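Local coordinates for protein 2-methyl-aconitate isomerase (Shewanella oneidensis, PDB 5K87) that catalyses the cis-trans isomerisation of 2-methyl-aconitate by base-catalysed proton abstraction, serving propionate breakdown through the 2-methylcitrate cycle, at residues H87-L92 with C137-W142; A152-T157 with A177-E182; G360-G365 with M382-R387. The protein carries 1 engineered substitution. One frame throughout, in Å; residues are numbered along the deposited sequence.

Contact 1 (H87-L92 with C137-W142); sequences HDVDYL and CTVRIW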
ATOM      1  N   HIS A  87     -28.773   8.507 -18.352  1.00 15.64           N
ATOM      2  CA  HIS A  87     -27.537   8.012 -17.748  1.00 14.19           C
ATOM      3  C   HIS A  87     -27.245   6.616 -18.239  1.00 16.37           C
ATOM      4  O   HIS A  87     -28.159   5.870 -18.600  1.00 16.90           O
ATOM      5  CB  HIS A  87     -27.608   8.036 -16.224  1.00 14.35           C
ATOM      6  CG  HIS A  87     -27.698   9.415 -15.654  1.00 16.04           C
ATOM      7  ND1 HIS A  87     -28.858  10.159 -15.697  1.00 16.69           N
ATOM      8  CD2 HIS A  87     -26.772  10.198 -15.051  1.00 14.41           C
ATOM      9  CE1 HIS A  87     -28.644  11.338 -15.138  1.00 16.85           C
ATOM     10  NE2 HIS A  87     -27.386  11.387 -14.737  1.00 15.24           N
ATOM     11  N   ASP A  88     -25.967   6.270 -18.263  1.00 13.20           N
ATOM     12  CA  ASP A  88     -25.542   4.961 -18.739  1.00 15.24           C
ATOM     13  C   ASP A  88     -25.252   3.961 -17.626  1.00 15.20           C
ATOM     14  O   ASP A  88     -25.576   2.774 -17.731  1.00 18.86           O
ATOM     15  CB  ASP A  88     -24.300   5.118 -19.601  1.00 16.89           C
ATOM     16  CG  ASP A  88     -24.535   6.013 -20.785  1.00 18.39           C
ATOM     17  OD1 ASP A  88     -25.379   5.645 -21.629  1.00 21.82           O
ATOM     18  OD2 ASP A  88     -23.897   7.082 -20.891  1.00 17.82           O
ATOM     19  N   VAL A  89     -24.636   4.428 -16.554  1.00 13.92           N
ATOM     20  CA  VAL A  89     -24.135   3.511 -15.549  1.00 13.17           C
ATOM     21  C   VAL A  89     -24.359   4.122 -14.174  1.00 12.48           C
ATOM     22  O   VAL A  89     -24.234   5.339 -14.009  1.00 14.19           O
ATOM     23  CB  VAL A  89     -22.624   3.198 -15.799  1.00 14.69           C
ATOM     24  CG1 VAL A  89     -21.783   4.464 -15.746  1.00 14.36           C
ATOM     25  CG2 VAL A  89     -22.100   2.142 -14.822  1.00 15.56           C
ATOM     26  N   ASP A  90     -24.720   3.292 -13.200  1.00 12.66           N
ATOM     27  CA  ASP A  90     -24.817   3.709 -11.803  0.92 12.43           C
ATOM     28  C   ASP A  90     -23.522   3.368 -11.069  1.00 12.59           C
ATOM     29  O   ASP A  90     -22.985   2.257 -11.202  1.00 13.20           O
ATOM     30  CB  ASP A  90     -25.960   2.999 -11.088  0.92 14.19           C
ATOM     31  CG  ASP A  90     -27.326   3.515 -11.476  0.92 16.71           C
ATOM     32  OD1 ASP A  90     -27.426   4.487 -12.249  0.92 16.08           O
ATOM     33  OD2 ASP A  90     -28.313   2.938 -10.972  0.92 20.95           O
ATOM     34  N   TYR A  91     -23.067   4.308 -10.249  1.00 11.72           N
ATOM     35  CA  TYR A  91     -21.765   4.229  -9.593  1.00 11.38           C
ATOM     36  C   TYR A  91     -21.932   4.378  -8.080  1.00 11.93           C
ATOM     37  O   TYR A  91     -22.400   5.416  -7.604  1.00 12.14           O
ATOM     38  CB  TYR A  91     -20.892   5.343 -10.178  1.00 10.85           C
ATOM     39  CG  TYR A  91     -19.614   5.750  -9.465  1.00 10.88           C
ATOM     40  CD1 TYR A  91     -18.900   4.873  -8.649  1.00 11.25           C
ATOM     41  CD2 TYR A  91     -19.113   7.036  -9.630  1.00 12.11           C
ATOM     42  CE1 TYR A  91     -17.725   5.275  -8.023  1.00 11.35           C
ATOM     43  CE2 TYR A  91     -17.937   7.440  -9.014  1.00 11.96           C
ATOM     44  CZ  TYR A  91     -17.258   6.556  -8.209  1.00 11.35           C
ATOM     45  OH  TYR A  91     -16.095   6.944  -7.584  1.00 12.85           O
ATOM     46  N   LEU A  92     -21.552   3.332  -7.343  1.00 11.10           N
ATOM     47  CA  LEU A  92     -21.443   3.400  -5.888  1.00 11.08           C
ATOM     48  C   LEU A  92     -19.986   3.313  -5.469  1.00 12.15           C
ATOM     49  O   LEU A  92     -19.248   2.421  -5.913  1.00 11.97           O
ATOM     50  CB  LEU A  92     -22.219   2.276  -5.208  1.00 12.79           C
ATOM     51  CG  LEU A  92     -23.735   2.436  -5.134  1.00 13.99           C
ATOM     52  CD1 LEU A  92     -24.368   1.143  -4.630  1.00 16.62           C
ATOM     53  CD2 LEU A  92     -24.103   3.604  -4.228  1.00 15.69           C
ATOM     54  N   CYS A 137     -16.016   8.158 -26.236  1.00 15.64           N
ATOM     55  CA  CYS A 137     -17.276   7.702 -25.676  1.00 16.33           C
ATOM     56  C   CYS A 137     -17.609   8.550 -24.455  1.00 15.73           C
ATOM     57  O   CYS A 137     -16.882   8.539 -23.458  1.00 15.93           O
ATOM     58  CB  CYS A 137     -17.189   6.229 -25.277  1.00 17.03           C
ATOM     59  SG  CYS A 137     -18.677   5.597 -24.489  1.00 18.96           S
ATOM     60  N   THR A 138     -18.703   9.294 -24.537  1.00 16.88           N
ATOM     61  CA  THR A 138     -19.139  10.128 -23.432  1.00 18.20           C
ATOM     62  C   THR A 138     -20.026   9.305 -22.498  1.00 18.50           C
ATOM     63  O   THR A 138     -21.172   8.975 -22.826  1.00 18.74           O
ATOM     64  CB  THR A 138     -19.865  11.373 -23.960  1.00 20.77           C
ATOM     65  OG1 THR A 138     -18.921  12.198 -24.659  1.00 22.22           O
ATOM     66  CG2 THR A 138     -20.481  12.167 -22.835  1.00 21.89           C
ATOM     67  N   VAL A 139     -19.468   8.940 -21.350  1.00 14.27           N
ATOM     68  CA  VAL A 139     -20.168   8.094 -20.392  1.00 13.78           C
ATOM     69  C   VAL A 139     -20.896   8.971 -19.391  1.00 13.74           C
ATOM     70  O   VAL A 139     -20.274   9.793 -18.702  1.00 14.70           O
ATOM     71  CB  VAL A 139     -19.195   7.157 -19.648  1.00 13.97           C
ATOM     72  CG1 VAL A 139     -19.957   6.265 -18.690  1.00 15.13           C
ATOM     73  CG2 VAL A 139     -18.414   6.314 -20.640  1.00 16.07           C
ATOM     74  N   ARG A 140     -22.210   8.794 -19.309  1.00 14.20           N
ATOM     75  CA  ARG A 140     -23.040   9.565 -18.397  1.00 15.20           C
ATOM     76  C   ARG A 140     -23.238   8.754 -17.124  1.00 13.70           C
ATOM     77  O   ARG A 140     -23.941   7.741 -17.112  1.00 14.33           O
ATOM     78  CB  ARG A 140     -24.379   9.901 -19.062  1.00 15.25           C
ATOM     79  CG  ARG A 140     -24.220  10.656 -20.396  1.00 17.52           C
ATOM     80  CD  ARG A 140     -25.492  10.607 -21.247  1.00 19.39           C
ATOM     81  NE  ARG A 140     -25.845   9.233 -21.585  1.00 20.91           N
ATOM     82  CZ  ARG A 140     -26.998   8.865 -22.134  1.00 19.93           C
ATOM     83  NH1 ARG A 140     -27.928   9.771 -22.409  1.00 25.41           N
ATOM     84  NH2 ARG A 140     -27.225   7.585 -22.391  1.00 24.50           N
ATOM     85  N   ILE A 141     -22.567   9.179 -16.060  1.00 12.87           N
ATOM     86  CA  ILE A 141     -22.531   8.410 -14.823  1.00 12.82           C
ATOM     87  C   ILE A 141     -23.530   8.968 -13.825  1.00 12.76           C
ATOM     88  O   ILE A 141     -23.543  10.169 -13.562  1.00 13.04           O
ATOM     89  CB  ILE A 141     -21.123   8.458 -14.192  1.00 11.96           C
ATOM     90  CG1 ILE A 141     -20.072   7.904 -15.159  1.00 13.62           C
ATOM     91  CG2 ILE A 141     -21.104   7.677 -12.898  1.00 12.99           C
ATOM     92  CD1 ILE A 141     -18.655   8.297 -14.817  1.00 14.41           C
ATOM     93  N   TRP A 142     -24.367   8.101 -13.274  1.00 11.84           N
ATOM     94  CA  TRP A 142     -25.206   8.462 -12.142  1.00 12.19           C
ATOM     95  C   TRP A 142     -24.445   8.096 -10.879  1.00 11.53           C
ATOM     96  O   TRP A 142     -24.221   6.917 -10.584  1.00 11.76           O
ATOM     97  CB  TRP A 142     -26.545   7.731 -12.196  1.00 12.92           C
ATOM     98  CG  TRP A 142     -27.429   8.014 -11.018  1.00 14.24           C
ATOM     99  CD1 TRP A 142     -27.840   7.122 -10.064  1.00 15.82           C
ATOM    100  CD2 TRP A 142     -28.014   9.275 -10.669  1.00 15.25           C
ATOM    101  NE1 TRP A 142     -28.648   7.754  -9.147  1.00 18.47           N
ATOM    102  CE2 TRP A 142     -28.765   9.070  -9.491  1.00 16.38           C
ATOM    103  CE3 TRP A 142     -27.974  10.553 -11.236  1.00 15.84           C
ATOM    104  CZ2 TRP A 142     -29.478  10.104  -8.877  1.00 17.50           C
ATOM    105  CZ3 TRP A 142     -28.679  11.581 -10.614  1.00 18.50           C
ATOM    106  CH2 TRP A 142     -29.422  11.342  -9.451  1.00 17.65           C
TER
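Asp88 and Arg140 lock side-on where strands 89-96 and 135-143 start a parallel pairing, part of a fold of the diaminopimelate epimerase kind, in which curled strands wrap a helix, here 113-122. On the face turned to that helix, the knob is Val89 CG1. It lies 3.9 Å from Ile141 CG1 and equally far from Val139 CG1, set against the gap between these two, a suitable job for compact aliphatic groups. Further along, Ile141 CG2 presses on Tyr91 CB at 3.6 Å and reaches the edge of the phenol ring, whose OH bonds to the backbone O of Cys109, the probable proton donor/acceptor.

The face bearing Trp142 is bulkier. With CG anti to the backbone N (chi1 177°), the indole lies between His87 and Asp90. Its CE3 edge is directed at the face of the imidazole in an edge-to-face pair, the planes 79° apart, while CD1 meets Asp90 OD1 in the conformer modelled here. Both neighbours are held from outside, His87 NE2 by Thr149 and Asp90 OD1 by Ser82, and Lys84 adds a cation-pi contact to the indole.

The backbone is tied by Asp88 N to Arg140 O, Trp142 N to Val89 O and Tyr91 N to Trp142 O. At the start of this ladder an aspartate serves where a strand carbonyl might: Arg140 NH2 donates to Asp88 OD1 at 2.8 Å and NE to OD2 at 3.0 Å, both from above the carboxylate plane, while the backbone N of Arg140 reaches the anti lone pair of Asp88 OD2 at 2.9 Å.

Contact 2 (A152-T157 with A177-E182); sequences AHVPIT and AEVQIE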
ATOM      1  N   ALA A 152     -17.826  11.278 -18.070  1.00 15.47           N
ATOM      2  CA  ALA A 152     -16.441  10.930 -18.374  1.00 14.77           C
ATOM      3  C   ALA A 152     -16.282  10.763 -19.877  1.00 13.96           C
ATOM      4  O   ALA A 152     -16.993   9.967 -20.487  1.00 14.41           O
ATOM      5  CB  ALA A 152     -16.041   9.656 -17.663  1.00 15.43           C
ATOM      6  N   HIS A 153     -15.373  11.525 -20.473  1.00 12.92           N
ATOM      7  CA  HIS A 153     -15.109  11.433 -21.905  1.00 13.29           C
ATOM      8  C   HIS A 153     -13.954  10.472 -22.106  1.00 12.50           C
ATOM      9  O   HIS A 153     -12.792  10.844 -21.973  1.00 13.10           O
ATOM     10  CB  HIS A 153     -14.792  12.811 -22.491  1.00 14.31           C
ATOM     11  CG  HIS A 153     -15.878  13.815 -22.280  1.00 16.60           C
ATOM     12  ND1 HIS A 153     -17.032  13.835 -23.033  1.00 21.28           N
ATOM     13  CD2 HIS A 153     -15.987  14.831 -21.394  1.00 17.96           C
ATOM     14  CE1 HIS A 153     -17.803  14.828 -22.624  1.00 24.60           C
ATOM     15  NE2 HIS A 153     -17.194  15.445 -21.629  1.00 19.82           N
ATOM     16  N   VAL A 154     -14.286   9.223 -22.409  1.00 13.42           N
ATOM     17  CA  VAL A 154     -13.281   8.170 -22.469  1.00 13.51           C
ATOM     18  C   VAL A 154     -12.860   7.911 -23.910  1.00 13.70           C
ATOM     19  O   VAL A 154     -13.707   7.638 -24.754  1.00 13.96           O
ATOM     20  CB  VAL A 154     -13.808   6.871 -21.844  1.00 12.67           C
ATOM     21  CG1 VAL A 154     -12.731   5.793 -21.853  1.00 15.38           C
ATOM     22  CG2 VAL A 154     -14.325   7.134 -20.427  1.00 14.63           C
ATOM     23  N   PRO A 155     -11.556   7.985 -24.189  1.00 12.23           N
ATOM     24  CA  PRO A 155     -11.105   7.731 -25.562  1.00 13.76           C
ATOM     25  C   PRO A 155     -11.209   6.257 -25.934  1.00 12.75           C
ATOM     26  O   PRO A 155     -10.969   5.368 -25.101  1.00 13.98           O
ATOM     27  CB  PRO A 155      -9.649   8.188 -25.542  1.00 17.21           C
ATOM     28  CG  PRO A 155      -9.219   8.006 -24.112  1.00 15.73           C
ATOM     29  CD  PRO A 155     -10.440   8.328 -23.288  1.00 14.57           C
ATOM     30  N   ILE A 156     -11.562   6.009 -27.193  1.00 14.05           N
ATOM     31  CA  ILE A 156     -11.781   4.671 -27.730  1.00 15.07           C
ATOM     32  C   ILE A 156     -10.887   4.429 -28.946  1.00 16.37           C
ATOM     33  O   ILE A 156     -10.783   5.288 -29.826  1.00 17.24           O
ATOM     34  CB  ILE A 156     -13.242   4.494 -28.193  1.00 16.09           C
ATOM     35  CG1 ILE A 156     -14.229   4.815 -27.059  1.00 15.80           C
ATOM     36  CG2 ILE A 156     -13.469   3.088 -28.733  1.00 17.67           C
ATOM     37  CD1 ILE A 156     -14.176   3.858 -25.869  1.00 16.97           C
ATOM     38  N   THR A 157     -10.242   3.269 -28.989  1.00 15.44           N
ATOM     39  CA  THR A 157      -9.470   2.837 -30.153  1.00 15.87           C
ATOM     40  C   THR A 157      -9.832   1.391 -30.453  1.00 17.66           C
ATOM     41  O   THR A 157      -9.782   0.541 -29.565  1.00 16.87           O
ATOM     42  CB  THR A 157      -7.965   2.938 -29.889  1.00 17.69           C
ATOM     43  OG1 THR A 157      -7.603   4.312 -29.698  1.00 16.92           O
ATOM     44  CG2 THR A 157      -7.172   2.353 -31.059  1.00 20.21           C
ATOM     45  N   ALA A 177      -3.689   7.938 -21.144  1.00 12.64           N
ATOM     46  CA  ALA A 177      -4.623   8.727 -21.941  1.00 13.23           C
ATOM     47  C   ALA A 177      -5.388   9.717 -21.066  1.00 14.40           C
ATOM     48  O   ALA A 177      -5.843   9.376 -19.971  1.00 13.22           O
ATOM     49  CB  ALA A 177      -5.591   7.828 -22.675  1.00 14.10           C
ATOM     50  N   GLU A 178      -5.550  10.940 -21.551  1.00 13.77           N
ATOM     51  CA  GLU A 178      -6.356  11.934 -20.846  1.00 12.90           C
ATOM     52  C   GLU A 178      -7.832  11.557 -20.847  1.00 14.28           C
ATOM     53  O   GLU A 178      -8.404  11.251 -21.897  1.00 16.39           O
ATOM     54  CB  GLU A 178      -6.197  13.300 -21.510  1.00 13.98           C
ATOM     55  CG  GLU A 178      -6.922  14.420 -20.778  1.00 14.93           C
ATOM     56  CD  GLU A 178      -6.767  15.784 -21.438  1.00 18.18           C
ATOM     57  OE1 GLU A 178      -6.115  15.876 -22.506  1.00 20.07           O
ATOM     58  OE2 GLU A 178      -7.303  16.768 -20.886  1.00 17.74           O
ATOM     59  N   VAL A 179      -8.458  11.615 -19.671  1.00 12.86           N
ATOM     60  CA  VAL A 179      -9.891  11.427 -19.550  1.00 13.25           C
ATOM     61  C   VAL A 179     -10.481  12.668 -18.897  1.00 12.76           C
ATOM     62  O   VAL A 179     -10.276  12.922 -17.703  1.00 13.23           O
ATOM     63  CB  VAL A 179     -10.228  10.184 -18.706  1.00 12.34           C
ATOM     64  CG1 VAL A 179     -11.737  10.031 -18.588  1.00 14.94           C
ATOM     65  CG2 VAL A 179      -9.601   8.947 -19.331  1.00 15.01           C
ATOM     66  N   GLN A 180     -11.196  13.462 -19.685  1.00 12.95           N
ATOM     67  CA  GLN A 180     -11.839  14.652 -19.158  0.60 12.63           C
ATOM     68  C   GLN A 180     -13.121  14.280 -18.420  1.00 13.06           C
ATOM     69  O   GLN A 180     -13.940  13.493 -18.913  1.00 13.95           O
ATOM     70  CB  GLN A 180     -12.083  15.645 -20.297  0.60 14.53           C
ATOM     71  CG  GLN A 180     -10.780  16.032 -20.989  0.60 16.15           C
ATOM     72  CD  GLN A 180     -10.959  16.992 -22.140  0.60 17.18           C
ATOM     73  OE1 GLN A 180     -12.066  17.173 -22.646  0.60 22.20           O
ATOM     74  NE2 GLN A 180      -9.861  17.611 -22.565  0.60 17.23           N
ATOM     75  N   ILE A 181     -13.274  14.855 -17.227  0.54 12.57           N
ATOM     76  CA  ILE A 181     -14.418  14.589 -16.362  0.54 13.09           C
ATOM     77  C   ILE A 181     -15.219  15.862 -16.137  0.54 13.65           C
ATOM     78  O   ILE A 181     -14.643  16.945 -16.062  0.54 13.30           O
ATOM     79  CB  ILE A 181     -13.952  14.075 -14.986  0.54 13.36           C
ATOM     80  CG1 ILE A 181     -12.981  12.911 -15.155  0.54 15.26           C
ATOM     81  CG2 ILE A 181     -15.143  13.662 -14.133  0.54 14.53           C
ATOM     82  CD1 ILE A 181     -13.587  11.728 -15.837  0.54 15.90           C
ATOM     83  N   GLU A 182     -16.540  15.739 -16.032  1.00 14.40           N
ATOM     84  CA  GLU A 182     -17.385  16.903 -15.771  1.00 15.14           C
ATOM     85  C   GLU A 182     -18.419  16.587 -14.707  1.00 17.15           C
ATOM     86  O   GLU A 182     -19.292  15.731 -14.910  1.00 19.57           O
ATOM     87  CB  GLU A 182     -18.126  17.324 -17.034  1.00 17.93           C
ATOM     88  CG  GLU A 182     -17.218  17.550 -18.220  1.00 17.75           C
ATOM     89  CD  GLU A 182     -17.973  17.942 -19.460  1.00 20.61           C
ATOM     90  OE1 GLU A 182     -17.342  18.022 -20.533  1.00 22.74           O
ATOM     91  OE2 GLU A 182     -19.196  18.178 -19.357  1.00 35.93           O
TER
HETATM   92  O   HOH W   1     -11.143  12.962 -22.542  1.00 16.13           O
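His153 and Glu182 supply the side-chain hydrogen bond of this antiparallel pairing, NE2 donating to OE1 at 2.8 Å. The carboxylate oxygen is approached from well above its own plane, and ring and carboxylate planes stand 56° apart. Histidine suits the place because both ring nitrogens find work: ND1 bonds to Thr138 OG1 on the other side. Glutamate likewise has two oxygens to share, OE2 making a salt bridge to Lys379.

Among backbone links, His153 N donates to Gln180 O at 2.9 Å and nearly straight, at 177°. The return link runs through a water, which accepts from Gln180 N and donates to His153 O at 2.7 Å, with a longer bond to Glu178 O. Toward Val179 the strands are far enough apart for this water to stand in for a direct bond.

Apolar contacts fill the remainder. Ala152 CB, small enough to admit a long neighbour, meets Ile181 CD1 at 3.7 Å in the modelled conformer. Val179 divides its branches, CG1 lying 4.3 Å from Val154 CG2 and CG2 near Pro155 CD. The proline, whose nitrogen carries no hydrogen to donate, rests its CG against Ala177 CB at 3.9 Å.

Strand 148-157 is thus flanked by 135-143 and 179-184, and the latter by 374-391. Val154, Val179 and Ile181 face helix 113-122, whereas Gln180 and Glu182 touch strand 374-391.

Contact 3 (G360-G365 with M382-R387); sequences GTLRVG and MSRSAR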
ATOM      1  N   GLY A 360       2.043  18.353  -6.414  1.00 13.45           N
ATOM      2  CA  GLY A 360       2.141  19.196  -7.594  1.00 13.66           C
ATOM      3  C   GLY A 360       0.894  20.030  -7.773  1.00 14.36           C
ATOM      4  O   GLY A 360       0.376  20.592  -6.807  1.00 16.73           O
ATOM      5  N   THR A 361       0.397  20.119  -8.998  1.00 13.06           N
ATOM      6  CA  THR A 361      -0.714  21.027  -9.257  1.00 14.10           C
ATOM      7  C   THR A 361      -1.894  20.314  -9.904  1.00 15.78           C
ATOM      8  O   THR A 361      -1.750  19.218 -10.443  1.00 16.34           O
ATOM      9  CB  THR A 361      -0.294  22.226 -10.134  1.00 17.06           C
ATOM     10  OG1 THR A 361      -0.126  21.792 -11.486  1.00 19.53           O
ATOM     11  CG2 THR A 361       1.005  22.833  -9.636  1.00 16.75           C
ATOM     12  N   LEU A 362      -3.061  20.944  -9.832  1.00 14.84           N
ATOM     13  CA  LEU A 362      -4.276  20.415 -10.438  1.00 14.35           C
ATOM     14  C   LEU A 362      -5.118  21.601 -10.879  1.00 13.50           C
ATOM     15  O   LEU A 362      -5.372  22.514 -10.089  1.00 14.00           O
ATOM     16  CB  LEU A 362      -5.040  19.552  -9.421  1.00 14.70           C
ATOM     17  CG  LEU A 362      -6.172  18.626  -9.877  1.00 16.71           C
ATOM     18  CD1 LEU A 362      -6.422  17.577  -8.798  1.00 16.90           C
ATOM     19  CD2 LEU A 362      -7.459  19.367 -10.195  1.00 17.38           C
ATOM     20  N   ARG A 363      -5.535  21.599 -12.139  1.00 14.33           N
ATOM     21  CA  ARG A 363      -6.407  22.642 -12.676  1.00 14.49           C
ATOM     22  C   ARG A 363      -7.852  22.159 -12.686  1.00 13.91           C
ATOM     23  O   ARG A 363      -8.164  21.079 -13.206  1.00 15.49           O
ATOM     24  CB  ARG A 363      -5.993  23.011 -14.102  1.00 17.53           C
ATOM     25  CG  ARG A 363      -6.810  24.147 -14.689  1.00 18.37           C
ATOM     26  CD  ARG A 363      -6.451  24.391 -16.147  1.00 28.82           C
ATOM     27  NE  ARG A 363      -7.063  25.611 -16.673  1.00 37.10           N
ATOM     28  CZ  ARG A 363      -8.286  25.671 -17.191  1.00 39.28           C
ATOM     29  NH1 ARG A 363      -8.759  26.825 -17.647  1.00 33.75           N
ATOM     30  NH2 ARG A 363      -9.041  24.581 -17.251  1.00 38.93           N
ATOM     31  N   VAL A 364      -8.736  22.963 -12.117  1.00 13.90           N
ATOM     32  CA  VAL A 364     -10.157  22.666 -12.098  1.00 14.13           C
ATOM     33  C   VAL A 364     -10.908  23.907 -12.561  1.00 16.19           C
ATOM     34  O   VAL A 364     -10.586  25.028 -12.152  1.00 16.45           O
ATOM     35  CB  VAL A 364     -10.628  22.208 -10.689  1.00 14.85           C
ATOM     36  CG1 VAL A 364     -10.206  23.212  -9.602  1.00 17.53           C
ATOM     37  CG2 VAL A 364     -12.123  21.973 -10.675  1.00 17.48           C
ATOM     38  N   GLY A 365     -11.875  23.717 -13.444  1.00 15.59           N
ATOM     39  CA  GLY A 365     -12.697  24.824 -13.904  1.00 17.63           C
ATOM     40  C   GLY A 365     -14.098  24.684 -13.359  1.00 18.88           C
ATOM     41  O   GLY A 365     -14.631  23.584 -13.317  1.00 21.20           O
ATOM     42  N   MET A 382     -12.353  18.766 -14.811  1.00 12.90           N
ATOM     43  CA  MET A 382     -10.929  18.532 -14.651  1.00 12.89           C
ATOM     44  C   MET A 382     -10.557  17.345 -15.527  1.00 12.45           C
ATOM     45  O   MET A 382     -11.426  16.621 -16.004  1.00 13.88           O
ATOM     46  CB  MET A 382     -10.589  18.249 -13.186  1.00 13.82           C
ATOM     47  CG  MET A 382     -11.159  16.936 -12.683  1.00 13.84           C
ATOM     48  SD  MET A 382     -10.895  16.601 -10.930  1.00 18.09           S
ATOM     49  CE  MET A 382     -12.058  17.747 -10.213  1.00 17.82           C
ATOM     50  N   SER A 383      -9.267  17.152 -15.735  1.00 12.98           N
ATOM     51  CA  SER A 383      -8.786  15.986 -16.456  1.00 12.84           C
ATOM     52  C   SER A 383      -8.089  15.029 -15.513  1.00 13.31           C
ATOM     53  O   SER A 383      -7.344  15.443 -14.620  1.00 13.62           O
ATOM     54  CB  SER A 383      -7.837  16.405 -17.566  1.00 16.79           C
ATOM     55  OG  SER A 383      -8.557  17.088 -18.577  1.00 18.15           O
ATOM     56  N   ARG A 384      -8.342  13.744 -15.724  1.00 12.97           N
ATOM     57  CA  ARG A 384      -7.671  12.686 -14.988  1.00 12.26           C
ATOM     58  C   ARG A 384      -7.191  11.657 -16.020  1.00 13.50           C
ATOM     59  O   ARG A 384      -7.031  11.991 -17.199  1.00 12.77           O
ATOM     60  CB  ARG A 384      -8.628  12.097 -13.938  1.00 12.96           C
ATOM     61  CG  ARG A 384      -9.161  13.112 -12.905  1.00 13.14           C
ATOM     62  CD  ARG A 384      -8.228  13.326 -11.705  1.00 13.88           C
ATOM     63  NE  ARG A 384      -7.110  14.223 -11.978  1.00 13.68           N
ATOM     64  CZ  ARG A 384      -6.161  14.505 -11.094  1.00 13.77           C
ATOM     65  NH1 ARG A 384      -5.191  15.351 -11.399  1.00 15.07           N
ATOM     66  NH2 ARG A 384      -6.169  13.922  -9.901  1.00 14.21           N
ATOM     67  N   SER A 385      -6.914  10.436 -15.575  1.00 12.39           N
ATOM     68  CA  SER A 385      -6.549   9.322 -16.446  1.00 12.47           C
ATOM     69  C   SER A 385      -6.842   8.073 -15.638  1.00 12.31           C
ATOM     70  O   SER A 385      -7.100   8.164 -14.428  1.00 12.20           O
ATOM     71  CB  SER A 385      -5.074   9.376 -16.839  1.00 12.19           C
ATOM     72  OG  SER A 385      -4.218   9.137 -15.725  1.00 12.75           O
ATOM     73  N   ALA A 386      -6.813   6.912 -16.291  1.00 11.79           N
ATOM     74  CA  ALA A 386      -7.082   5.655 -15.607  1.00 11.91           C
ATOM     75  C   ALA A 386      -6.444   4.502 -16.330  1.00 10.91           C
ATOM     76  O   ALA A 386      -6.215   4.562 -17.538  1.00 11.97           O
ATOM     77  CB  ALA A 386      -8.574   5.417 -15.523  1.00 11.46           C
ATOM     78  N   ARG A 387      -6.184   3.424 -15.605  1.00 10.90           N
ATOM     79  CA  ARG A 387      -5.736   2.197 -16.243  1.00 11.98           C
ATOM     80  C   ARG A 387      -6.006   0.994 -15.365  1.00 11.18           C
ATOM     81  O   ARG A 387      -5.991   1.080 -14.128  1.00 11.62           O
ATOM     82  CB  ARG A 387      -4.257   2.267 -16.641  1.00 16.78           C
ATOM     83  CG  ARG A 387      -3.324   2.605 -15.509  1.00 18.34           C
ATOM     84  CD  ARG A 387      -1.848   2.653 -15.934  1.00 21.94           C
ATOM     85  NE  ARG A 387      -1.329   1.314 -16.168  1.00 20.51           N
ATOM     86  CZ  ARG A 387      -0.532   0.618 -15.354  1.00 14.18           C
ATOM     87  NH1 ARG A 387      -0.198  -0.595 -15.725  1.00 15.75           N
ATOM     88  NH2 ARG A 387      -0.060   1.102 -14.213  1.00 17.04           N
TER
HETATM   89  O   HOH W   2      -7.496  19.263 -15.047  1.00 20.50           O
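Leu362 lays CD1 over one face of the Arg384 guanidinium, 3.6 Å from NH1 and 3.8 Å from NH2, the two side chains crossing at about a right angle. A methyl suits this spot: it packs on the flat cation and leaves the nitrogens' in-plane directions to polar partners. Arg384 bends at chi2 and chi3, and its NE donates back to Ser383 O at 2.9 Å, with that oxygen in the guanidinium plane. NH2 bonds to Asn111 OD1, so the rotation of the group is fixed from two directions, and these two neutral oxygens would help to stabilise the buried cation.

Met382 packs next to this pair. Its CB rests 3.7 Å from Arg363 O. The long flexible chain then turns at chi3 and brings CE to 4.3 Å from Val364 CG2, while Ala327 and Val328 of helix 324-334 touch it as well.

The backbones are diverging here, their directions 134° apart. Gly365 still bonds to Ile381, but a step further a water takes over, donating to Arg363 O at 2.7 Å and accepting from Ser383 N at 2.8 Å. Met382 and Arg384 bond instead to Ile181 and Val179 of strand 179-184, and strand 360-371 goes with 352-357.

This is a beta hairpin, 360-371 with 374-391, whose strands splay apart. Through Asn111, which binds substrate, Arg384 belongs to the second shell of the active site, its side chain about 7 Å from the bound malonate.

Overall arrangement
The contacts follow one another along the chain, each closing before the next opens. Contacts 1 and 2 have centres about 13 Å apart and are joined by neighbouring strands 135-143 and 148-157. Contacts 2 and 3, with centres about 11 Å apart, meet where 179-184 pairs with 374-391, and Glu178 bonds to Ser383. Contacts 1 and 3, centres about 19 Å apart, do not touch. The succession of strands thus leads from the wall round helix 113-122 to the strands beside helix 324-334. In relatives of this fold the active site lies between two such lobes, consistent with Cys109 and Asn111 preceding one helix and Gly324 starting the other.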